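Local structure of penaeus monodon metallodensovirus major capsid protein (Penaeus monodon metallodensovirus, 6WH7) at residues V58-I72 against A289-L303. The protein forms the icosahedral capsid of a shrimp densovirus, sixty copies assembling into the shell that probably encloses and protects the viral genome. Sequence-based numbering, arbitrary orientation.
Sequences VVYRTAIKLRNFVNI and AQFTLETEIEFEFRL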
ATOM      1  N   VAL A  58      45.468  -2.191  72.608  1.00 13.52           N
ATOM      2  CA  VAL A  58      46.096  -2.152  71.296  1.00 13.52           C
ATOM      3  C   VAL A  58      47.323  -3.050  71.302  1.00 13.52           C
ATOM      4  O   VAL A  58      48.162  -2.983  72.208  1.00 13.52           O
ATOM      5  CB  VAL A  58      46.429  -0.711  70.882  1.00 13.43           C
ATOM      6  CG1 VAL A  58      47.327  -0.056  71.875  1.00 13.43           C
ATOM      7  CG2 VAL A  58      47.089  -0.706  69.530  1.00 13.43           C
ATOM      8  N   VAL A  59      47.406  -3.924  70.309  1.00 12.94           N
ATOM      9  CA  VAL A  59      48.459  -4.922  70.212  1.00 12.94           C
ATOM     10  C   VAL A  59      49.497  -4.435  69.220  1.00 12.94           C
ATOM     11  O   VAL A  59      49.168  -4.100  68.078  1.00 12.94           O
ATOM     12  CB  VAL A  59      47.896  -6.284  69.784  1.00 12.61           C
ATOM     13  CG1 VAL A  59      49.014  -7.258  69.563  1.00 12.61           C
ATOM     14  CG2 VAL A  59      46.946  -6.802  70.827  1.00 12.61           C
ATOM     15  N   TYR A  60      50.746  -4.399  69.650  1.00 12.70           N
ATOM     16  CA  TYR A  60      51.850  -3.994  68.806  1.00 12.70           C
ATOM     17  C   TYR A  60      52.671  -5.215  68.442  1.00 12.70           C
ATOM     18  O   TYR A  60      52.813  -6.141  69.237  1.00 12.70           O
ATOM     19  CB  TYR A  60      52.729  -2.987  69.516  1.00 12.79           C
ATOM     20  CG  TYR A  60      52.013  -1.755  69.967  1.00 12.79           C
ATOM     21  CD1 TYR A  60      51.912  -0.651  69.153  1.00 12.79           C
ATOM     22  CD2 TYR A  60      51.430  -1.704  71.215  1.00 12.79           C
ATOM     23  CE1 TYR A  60      51.258   0.467  69.571  1.00 12.79           C
ATOM     24  CE2 TYR A  60      50.770  -0.599  71.631  1.00 12.79           C
ATOM     25  CZ  TYR A  60      50.690   0.489  70.815  1.00 12.79           C
ATOM     26  OH  TYR A  60      50.028   1.608  71.244  1.00 12.79           O
ATOM     27  N   ARG A  61      53.220  -5.209  67.237  1.00 13.16           N
ATOM     28  CA  ARG A  61      53.928  -6.358  66.701  1.00 13.16           C
ATOM     29  C   ARG A  61      55.370  -5.996  66.417  1.00 13.16           C
ATOM     30  O   ARG A  61      55.650  -4.966  65.801  1.00 13.16           O
ATOM     31  CB  ARG A  61      53.243  -6.867  65.442  1.00 14.54           C
ATOM     32  CG  ARG A  61      51.912  -7.473  65.746  1.00 14.54           C
ATOM     33  CD  ARG A  61      51.143  -7.840  64.516  1.00 14.54           C
ATOM     34  NE  ARG A  61      49.876  -8.455  64.891  1.00 14.54           N
ATOM     35  CZ  ARG A  61      48.801  -7.773  65.266  1.00 14.54           C
ATOM     36  NH1 ARG A  61      48.837  -6.451  65.324  1.00 14.54           N
ATOM     37  NH2 ARG A  61      47.689  -8.414  65.591  1.00 14.54           N
ATOM     38  N   THR A  62      56.279  -6.841  66.878  1.00 13.17           N
ATOM     39  CA  THR A  62      57.692  -6.702  66.594  1.00 13.17           C
ATOM     40  C   THR A  62      58.253  -8.072  66.270  1.00 13.17           C
ATOM     41  O   THR A  62      57.584  -9.093  66.421  1.00 13.17           O
ATOM     42  CB  THR A  62      58.460  -6.089  67.761  1.00 14.10           C
ATOM     43  OG1 THR A  62      59.799  -5.810  67.342  1.00 14.10           O
ATOM     44  CG2 THR A  62      58.509  -7.041  68.930  1.00 14.10           C
ATOM     45  N   ALA A  63      59.486  -8.086  65.792  1.00 13.50           N
ATOM     46  CA  ALA A  63      60.186  -9.330  65.558  1.00 13.50           C
ATOM     47  C   ALA A  63      61.615  -9.185  66.039  1.00 13.50           C
ATOM     48  O   ALA A  63      62.092  -8.088  66.324  1.00 13.50           O
ATOM     49  CB  ALA A  63      60.154  -9.734  64.083  1.00 13.29           C
ATOM     50  N   ILE A  64      62.289 -10.321  66.150  1.00 13.73           N
ATOM     51  CA  ILE A  64      63.725 -10.379  66.349  1.00 13.73           C
ATOM     52  C   ILE A  64      64.270 -11.278  65.257  1.00 13.73           C
ATOM     53  O   ILE A  64      63.987 -12.480  65.240  1.00 13.73           O
ATOM     54  CB  ILE A  64      64.105 -10.906  67.733  1.00 14.17           C
ATOM     55  CG1 ILE A  64      63.680  -9.910  68.804  1.00 14.17           C
ATOM     56  CG2 ILE A  64      65.587 -11.180  67.802  1.00 14.17           C
ATOM     57  CD1 ILE A  64      63.804 -10.430  70.189  1.00 14.17           C
ATOM     58  N   LYS A  65      65.037 -10.704  64.343  1.00 14.15           N
ATOM     59  CA  LYS A  65      65.642 -11.441  63.248  1.00 14.15           C
ATOM     60  C   LYS A  65      67.134 -11.518  63.504  1.00 14.15           C
ATOM     61  O   LYS A  65      67.780 -10.490  63.707  1.00 14.15           O
ATOM     62  CB  LYS A  65      65.346 -10.768  61.912  1.00 15.03           C
ATOM     63  CG  LYS A  65      63.884 -10.790  61.562  1.00 15.03           C
ATOM     64  CD  LYS A  65      63.548  -9.889  60.408  1.00 15.03           C
ATOM     65  CE  LYS A  65      64.208 -10.350  59.140  1.00 15.03           C
ATOM     66  NZ  LYS A  65      63.858  -9.465  58.003  1.00 15.03           N
ATOM     67  N   LEU A  66      67.671 -12.729  63.524  1.00 13.59           N
ATOM     68  CA  LEU A  66      69.085 -12.953  63.767  1.00 13.59           C
ATOM     69  C   LEU A  66      69.635 -13.882  62.703  1.00 13.59           C
ATOM     70  O   LEU A  66      68.970 -14.834  62.297  1.00 13.59           O
ATOM     71  CB  LEU A  66      69.324 -13.548  65.144  1.00 14.92           C
ATOM     72  CG  LEU A  66      69.033 -12.664  66.347  1.00 14.92           C
ATOM     73  CD1 LEU A  66      69.139 -13.475  67.605  1.00 14.92           C
ATOM     74  CD2 LEU A  66      70.016 -11.530  66.376  1.00 14.92           C
ATOM     75  N   ARG A  67      70.850 -13.603  62.255  1.00 14.62           N
ATOM     76  CA  ARG A  67      71.488 -14.369  61.201  1.00 14.62           C
ATOM     77  C   ARG A  67      72.829 -14.890  61.680  1.00 14.62           C
ATOM     78  O   ARG A  67      73.534 -14.227  62.442  1.00 14.62           O
ATOM     79  CB  ARG A  67      71.655 -13.539  59.940  1.00 14.91           C
ATOM     80  CG  ARG A  67      72.320 -14.257  58.807  1.00 14.91           C
ATOM     81  CD  ARG A  67      72.289 -13.425  57.558  1.00 14.91           C
ATOM     82  NE  ARG A  67      72.936 -12.136  57.734  1.00 14.91           N
ATOM     83  CZ  ARG A  67      72.277 -10.991  57.833  1.00 14.91           C
ATOM     84  NH1 ARG A  67      70.958 -10.985  57.763  1.00 14.91           N
ATOM     85  NH2 ARG A  67      72.934  -9.858  57.993  1.00 14.91           N
ATOM     86  N   ASN A  68      73.168 -16.087  61.225  1.00 14.47           N
ATOM     87  CA  ASN A  68      74.255 -16.860  61.785  1.00 14.47           C
ATOM     88  C   ASN A  68      74.793 -17.789  60.711  1.00 14.47           C
ATOM     89  O   ASN A  68      74.042 -18.261  59.857  1.00 14.47           O
ATOM     90  CB  ASN A  68      73.736 -17.642  62.991  1.00 16.18           C
ATOM     91  CG  ASN A  68      74.803 -18.378  63.702  1.00 16.18           C
ATOM     92  OD1 ASN A  68      75.945 -17.943  63.742  1.00 16.18           O
ATOM     93  ND2 ASN A  68      74.454 -19.526  64.249  1.00 16.18           N
ATOM     94  N   PHE A  69      76.091 -18.055  60.752  1.00 14.83           N
ATOM     95  CA  PHE A  69      76.671 -19.132  59.964  1.00 14.83           C
ATOM     96  C   PHE A  69      76.817 -20.367  60.833  1.00 14.83           C
ATOM     97  O   PHE A  69      77.208 -20.278  61.997  1.00 14.83           O
ATOM     98  CB  PHE A  69      78.034 -18.767  59.383  1.00 14.92           C
ATOM     99  CG  PHE A  69      77.990 -17.711  58.333  1.00 14.92           C
ATOM    100  CD1 PHE A  69      77.609 -18.020  57.048  1.00 14.92           C
ATOM    101  CD2 PHE A  69      78.375 -16.423  58.615  1.00 14.92           C
ATOM    102  CE1 PHE A  69      77.583 -17.062  56.081  1.00 14.92           C
ATOM    103  CE2 PHE A  69      78.353 -15.464  57.648  1.00 14.92           C
ATOM    104  CZ  PHE A  69      77.957 -15.784  56.380  1.00 14.92           C
ATOM    105  N   VAL A  70      76.508 -21.520  60.259  1.00 15.76           N
ATOM    106  CA  VAL A  70      76.574 -22.790  60.962  1.00 15.76           C
ATOM    107  C   VAL A  70      77.575 -23.677  60.246  1.00 15.76           C
ATOM    108  O   VAL A  70      77.524 -23.810  59.022  1.00 15.76           O
ATOM    109  CB  VAL A  70      75.198 -23.468  61.033  1.00 15.29           C
ATOM    110  CG1 VAL A  70      75.310 -24.799  61.725  1.00 15.29           C
ATOM    111  CG2 VAL A  70      74.210 -22.580  61.738  1.00 15.29           C
ATOM    112  N   ASN A  71      78.485 -24.273  61.007  1.00 18.04           N
ATOM    113  CA  ASN A  71      79.432 -25.259  60.503  1.00 18.04           C
ATOM    114  C   ASN A  71      79.182 -26.569  61.227  1.00 18.04           C
ATOM    115  O   ASN A  71      79.440 -26.677  62.428  1.00 18.04           O
ATOM    116  CB  ASN A  71      80.869 -24.796  60.707  1.00 20.61           C
ATOM    117  CG  ASN A  71      81.292 -23.771  59.698  1.00 20.61           C
ATOM    118  OD1 ASN A  71      80.866 -23.805  58.554  1.00 20.61           O
ATOM    119  ND2 ASN A  71      82.099 -22.822  60.128  1.00 20.61           N
ATOM    120  N   ILE A  72      78.692 -27.561  60.500  1.00 20.00           N
ATOM    121  CA  ILE A  72      78.447 -28.886  61.047  1.00 20.00           C
ATOM    122  C   ILE A  72      79.597 -29.783  60.630  1.00 20.00           C
ATOM    123  O   ILE A  72      79.813 -30.011  59.437  1.00 20.00           O
ATOM    124  CB  ILE A  72      77.104 -29.448  60.569  1.00 17.95           C
ATOM    125  CG1 ILE A  72      75.971 -28.606  61.133  1.00 17.95           C
ATOM    126  CG2 ILE A  72      76.951 -30.885  60.999  1.00 17.95           C
ATOM    127  CD1 ILE A  72      74.659 -28.949  60.559  1.00 17.95           C
ATOM    128  N   ALA A 289      79.202 -29.521  56.624  1.00 18.56           N
ATOM    129  CA  ALA A 289      78.264 -28.614  55.998  1.00 18.56           C
ATOM    130  C   ALA A 289      78.395 -27.234  56.605  1.00 18.56           C
ATOM    131  O   ALA A 289      78.523 -27.091  57.821  1.00 18.56           O
ATOM    132  CB  ALA A 289      76.827 -29.110  56.144  1.00 17.45           C
ATOM    133  N   GLN A 290      78.393 -26.227  55.747  1.00 16.46           N
ATOM    134  CA  GLN A 290      78.131 -24.862  56.155  1.00 16.46           C
ATOM    135  C   GLN A 290      76.817 -24.412  55.541  1.00 16.46           C
ATOM    136  O   GLN A 290      76.498 -24.756  54.404  1.00 16.46           O
ATOM    137  CB  GLN A 290      79.201 -23.879  55.695  1.00 17.49           C
ATOM    138  CG  GLN A 290      78.993 -22.547  56.368  1.00 17.49           C
ATOM    139  CD  GLN A 290      79.585 -21.403  55.632  1.00 17.49           C
ATOM    140  OE1 GLN A 290      80.074 -21.559  54.524  1.00 17.49           O
ATOM    141  NE2 GLN A 290      79.544 -20.240  56.232  1.00 17.49           N
ATOM    142  N   PHE A 291      76.072 -23.619  56.291  1.00 14.32           N
ATOM    143  CA  PHE A 291      74.911 -22.934  55.752  1.00 14.32           C
ATOM    144  C   PHE A 291      74.683 -21.688  56.586  1.00 14.32           C
ATOM    145  O   PHE A 291      75.387 -21.433  57.563  1.00 14.32           O
ATOM    146  CB  PHE A 291      73.689 -23.853  55.726  1.00 14.19           C
ATOM    147  CG  PHE A 291      73.411 -24.520  57.028  1.00 14.19           C
ATOM    148  CD1 PHE A 291      72.616 -23.923  57.976  1.00 14.19           C
ATOM    149  CD2 PHE A 291      73.963 -25.746  57.306  1.00 14.19           C
ATOM    150  CE1 PHE A 291      72.379 -24.538  59.163  1.00 14.19           C
ATOM    151  CE2 PHE A 291      73.725 -26.358  58.487  1.00 14.19           C
ATOM    152  CZ  PHE A 291      72.929 -25.760  59.416  1.00 14.19           C
ATOM    153  N   THR A 292      73.694 -20.907  56.186  1.00 13.64           N
ATOM    154  CA  THR A 292      73.327 -19.692  56.888  1.00 13.64           C
ATOM    155  C   THR A 292      72.057 -19.954  57.678  1.00 13.64           C
ATOM    156  O   THR A 292      71.088 -20.493  57.139  1.00 13.64           O
ATOM    157  CB  THR A 292      73.121 -18.543  55.907  1.00 14.04           C
ATOM    158  OG1 THR A 292      74.316 -18.354  55.149  1.00 14.04           O
ATOM    159  CG2 THR A 292      72.812 -17.272  56.642  1.00 14.04           C
ATOM    160  N   LEU A 293      72.071 -19.595  58.949  1.00 13.63           N
ATOM    161  CA  LEU A 293      70.905 -19.721  59.809  1.00 13.63           C
ATOM    162  C   LEU A 293      70.324 -18.334  60.025  1.00 13.63           C
ATOM    163  O   LEU A 293      70.944 -17.493  60.675  1.00 13.63           O
ATOM    164  CB  LEU A 293      71.268 -20.375  61.136  1.00 13.39           C
ATOM    165  CG  LEU A 293      70.117 -20.457  62.127  1.00 13.39           C
ATOM    166  CD1 LEU A 293      69.023 -21.319  61.569  1.00 13.39           C
ATOM    167  CD2 LEU A 293      70.595 -20.994  63.443  1.00 13.39           C
ATOM    168  N   GLU A 294      69.145 -18.098  59.472  1.00 13.31           N
ATOM    169  CA  GLU A 294      68.363 -16.905  59.752  1.00 13.31           C
ATOM    170  C   GLU A 294      67.128 -17.309  60.533  1.00 13.31           C
ATOM    171  O   GLU A 294      66.269 -18.022  60.011  1.00 13.31           O
ATOM    172  CB  GLU A 294      67.960 -16.184  58.471  1.00 16.04           C
ATOM    173  CG  GLU A 294      69.066 -15.437  57.795  1.00 16.04           C
ATOM    174  CD  GLU A 294      68.603 -14.774  56.524  1.00 16.04           C
ATOM    175  OE1 GLU A 294      67.517 -15.134  56.031  1.00 16.04           O
ATOM    176  OE2 GLU A 294      69.303 -13.871  56.031  1.00 16.04           O
ATOM    177  N   THR A 295      67.035 -16.854  61.771  1.00 12.99           N
ATOM    178  CA  THR A 295      65.871 -17.101  62.601  1.00 12.99           C
ATOM    179  C   THR A 295      65.060 -15.825  62.736  1.00 12.99           C
ATOM    180  O   THR A 295      65.599 -14.721  62.694  1.00 12.99           O
ATOM    181  CB  THR A 295      66.266 -17.609  63.987  1.00 13.26           C
ATOM    182  OG1 THR A 295      67.066 -16.625  64.649  1.00 13.26           O
ATOM    183  CG2 THR A 295      67.061 -18.874  63.866  1.00 13.26           C
ATOM    184  N   GLU A 296      63.753 -15.986  62.868  1.00 13.01           N
ATOM    185  CA  GLU A 296      62.874 -14.865  63.141  1.00 13.01           C
ATOM    186  C   GLU A 296      61.811 -15.295  64.132  1.00 13.01           C
ATOM    187  O   GLU A 296      61.185 -16.341  63.958  1.00 13.01           O
ATOM    188  CB  GLU A 296      62.218 -14.348  61.867  1.00 15.46           C
ATOM    189  CG  GLU A 296      61.318 -13.166  62.094  1.00 15.46           C
ATOM    190  CD  GLU A 296      60.688 -12.670  60.817  1.00 15.46           C
ATOM    191  OE1 GLU A 296      60.936 -13.280  59.756  1.00 15.46           O
ATOM    192  OE2 GLU A 296      59.941 -11.671  60.871  1.00 15.46           O
ATOM    193  N   ILE A 297      61.614 -14.491  65.168  1.00 12.86           N
ATOM    194  CA  ILE A 297      60.511 -14.657  66.100  1.00 12.86           C
ATOM    195  C   ILE A 297      59.729 -13.357  66.120  1.00 12.86           C
ATOM    196  O   ILE A 297      60.310 -12.282  66.286  1.00 12.86           O
ATOM    197  CB  ILE A 297      61.004 -15.046  67.505  1.00 12.42           C
ATOM    198  CG1 ILE A 297      59.822 -15.272  68.438  1.00 12.42           C
ATOM    199  CG2 ILE A 297      61.982 -14.027  68.051  1.00 12.42           C
ATOM    200  CD1 ILE A 297      60.198 -15.948  69.702  1.00 12.42           C
ATOM    201  N   GLU A 298      58.426 -13.449  65.916  1.00 12.78           N
ATOM    202  CA  GLU A 298      57.564 -12.285  65.785  1.00 12.78           C
ATOM    203  C   GLU A 298      56.787 -12.113  67.077  1.00 12.78           C
ATOM    204  O   GLU A 298      55.898 -12.905  67.367  1.00 12.78           O
ATOM    205  CB  GLU A 298      56.607 -12.452  64.613  1.00 14.90           C
ATOM    206  CG  GLU A 298      57.267 -12.536  63.269  1.00 14.90           C
ATOM    207  CD  GLU A 298      56.265 -12.739  62.161  1.00 14.90           C
ATOM    208  OE1 GLU A 298      55.079 -12.966  62.474  1.00 14.90           O
ATOM    209  OE2 GLU A 298      56.656 -12.677  60.977  1.00 14.90           O
ATOM    210  N   PHE A 299      57.080 -11.068  67.830  1.00 12.91           N
ATOM    211  CA  PHE A 299      56.378 -10.836  69.081  1.00 12.91           C
ATOM    212  C   PHE A 299      55.212  -9.881  68.914  1.00 12.91           C
ATOM    213  O   PHE A 299      55.266  -8.941  68.122  1.00 12.91           O
ATOM    214  CB  PHE A 299      57.320 -10.285  70.140  1.00 12.70           C
ATOM    215  CG  PHE A 299      58.287 -11.280  70.664  1.00 12.70           C
ATOM    216  CD1 PHE A 299      57.944 -12.094  71.718  1.00 12.70           C
ATOM    217  CD2 PHE A 299      59.541 -11.394  70.118  1.00 12.70           C
ATOM    218  CE1 PHE A 299      58.830 -12.998  72.213  1.00 12.70           C
ATOM    219  CE2 PHE A 299      60.426 -12.296  70.614  1.00 12.70           C
ATOM    220  CZ  PHE A 299      60.072 -13.099  71.663  1.00 12.70           C
ATOM    221  N   GLU A 300      54.149 -10.141  69.656  1.00 12.49           N
ATOM    222  CA  GLU A 300      53.131  -9.148  69.938  1.00 12.49           C
ATOM    223  C   GLU A 300      53.334  -8.643  71.352  1.00 12.49           C
ATOM    224  O   GLU A 300      53.575  -9.428  72.268  1.00 12.49           O
ATOM    225  CB  GLU A 300      51.725  -9.721  69.802  1.00 13.31           C
ATOM    226  CG  GLU A 300      51.318 -10.038  68.400  1.00 13.31           C
ATOM    227  CD  GLU A 300      49.957 -10.677  68.339  1.00 13.31           C
ATOM    228  OE1 GLU A 300      49.423 -11.042  69.403  1.00 13.31           O
ATOM    229  OE2 GLU A 300      49.417 -10.815  67.224  1.00 13.31           O
ATOM    230  N   PHE A 301      53.250  -7.337  71.531  1.00 12.32           N
ATOM    231  CA  PHE A 301      53.301  -6.787  72.868  1.00 12.32           C
ATOM    232  C   PHE A 301      52.171  -5.795  73.052  1.00 12.32           C
ATOM    233  O   PHE A 301      51.493  -5.391  72.109  1.00 12.32           O
ATOM    234  CB  PHE A 301      54.657  -6.151  73.182  1.00 13.02           C
ATOM    235  CG  PHE A 301      55.040  -5.029  72.276  1.00 13.02           C
ATOM    236  CD1 PHE A 301      54.761  -3.725  72.616  1.00 13.02           C
ATOM    237  CD2 PHE A 301      55.698  -5.277  71.090  1.00 13.02           C
ATOM    238  CE1 PHE A 301      55.133  -2.699  71.797  1.00 13.02           C
ATOM    239  CE2 PHE A 301      56.063  -4.252  70.265  1.00 13.02           C
ATOM    240  CZ  PHE A 301      55.789  -2.964  70.617  1.00 13.02           C
ATOM    241  N   ARG A 302      51.967  -5.433  74.307  1.00 13.18           N
ATOM    242  CA  ARG A 302      50.812  -4.666  74.720  1.00 13.18           C
ATOM    243  C   ARG A 302      51.242  -3.754  75.854  1.00 13.18           C
ATOM    244  O   ARG A 302      52.114  -4.106  76.648  1.00 13.18           O
ATOM    245  CB  ARG A 302      49.678  -5.618  75.102  1.00 13.04           C
ATOM    246  CG  ARG A 302      48.508  -4.985  75.740  1.00 13.04           C
ATOM    247  CD  ARG A 302      47.410  -5.985  75.981  1.00 13.04           C
ATOM    248  NE  ARG A 302      46.604  -6.235  74.798  1.00 13.04           N
ATOM    249  CZ  ARG A 302      45.600  -7.098  74.760  1.00 13.04           C
ATOM    250  NH1 ARG A 302      45.308  -7.817  75.825  1.00 13.04           N
ATOM    251  NH2 ARG A 302      44.894  -7.249  73.657  1.00 13.04           N
ATOM    252  N   LEU A 303      50.648  -2.569  75.906  1.00 14.29           N
ATOM    253  CA  LEU A 303      51.135  -1.504  76.763  1.00 14.29           C
ATOM    254  C   LEU A 303      50.369  -1.442  78.074  1.00 14.29           C
ATOM    255  O   LEU A 303      49.439  -2.205  78.331  1.00 14.29           O
ATOM    256  CB  LEU A 303      51.049  -0.157  76.056  1.00 14.51           C
ATOM    257  CG  LEU A 303      51.877  -0.104  74.788  1.00 14.51           C
ATOM    258  CD1 LEU A 303      51.876   1.264  74.199  1.00 14.51           C
ATOM    259  CD2 LEU A 303      53.226  -0.527  75.098  1.00 14.51           C
TER
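Two long antiparallel strands of a capsid jelly roll, 59-72 and 289-302, pair side by side along nearly their whole length, and Tyr-60 facing Phe-301 is one of their hydrogen-bonded pairs. Tyr-60 N reaches Phe-301 O at 2.8 Å, and Phe-301 N answers to Tyr-60 O. With chi1 at 60°, CG of Phe-301 sits between its backbone N and carbonyl carbon, which swings the ring across the neighbouring strand. Tyr-60 CB therefore lies over one ring face, 3.5 Å from the Phe-301 centroid, a CH-pi contact; the two rings themselves are nearly parallel but slid apart, barely overlapping. Phe-291 takes the same first torsion (chi1 51°), with Val-70 CB over its face, 3.8 Å from the ring centroid, while Ile-72 CD1 meets its edge 3.4 Å from Phe-291 CE2. Branched Val and Ile suit extended backbone and pack against the flat rings. On this mostly apolar side, helices 88-92 and 108-113 cover the middle, around Ile-64, Ile-297 and Phe-299, and Tyr-60 OH hydrogen-bonds to Arg-61 O of a neighbouring subunit. The opposite face carries the charged residues: Arg-61 NE makes a salt bridge of 3.4 Å to Glu-300 OE2, the two chains side by side but their guanidinium and carboxylate planes 85° apart. Glu-300 OE1 has a second salt bridge, to Arg-120. Strand 118-135 pairs with the other edge of 289-302, extending the antiparallel sheet typical of the parvoviral jelly-roll capsid fold.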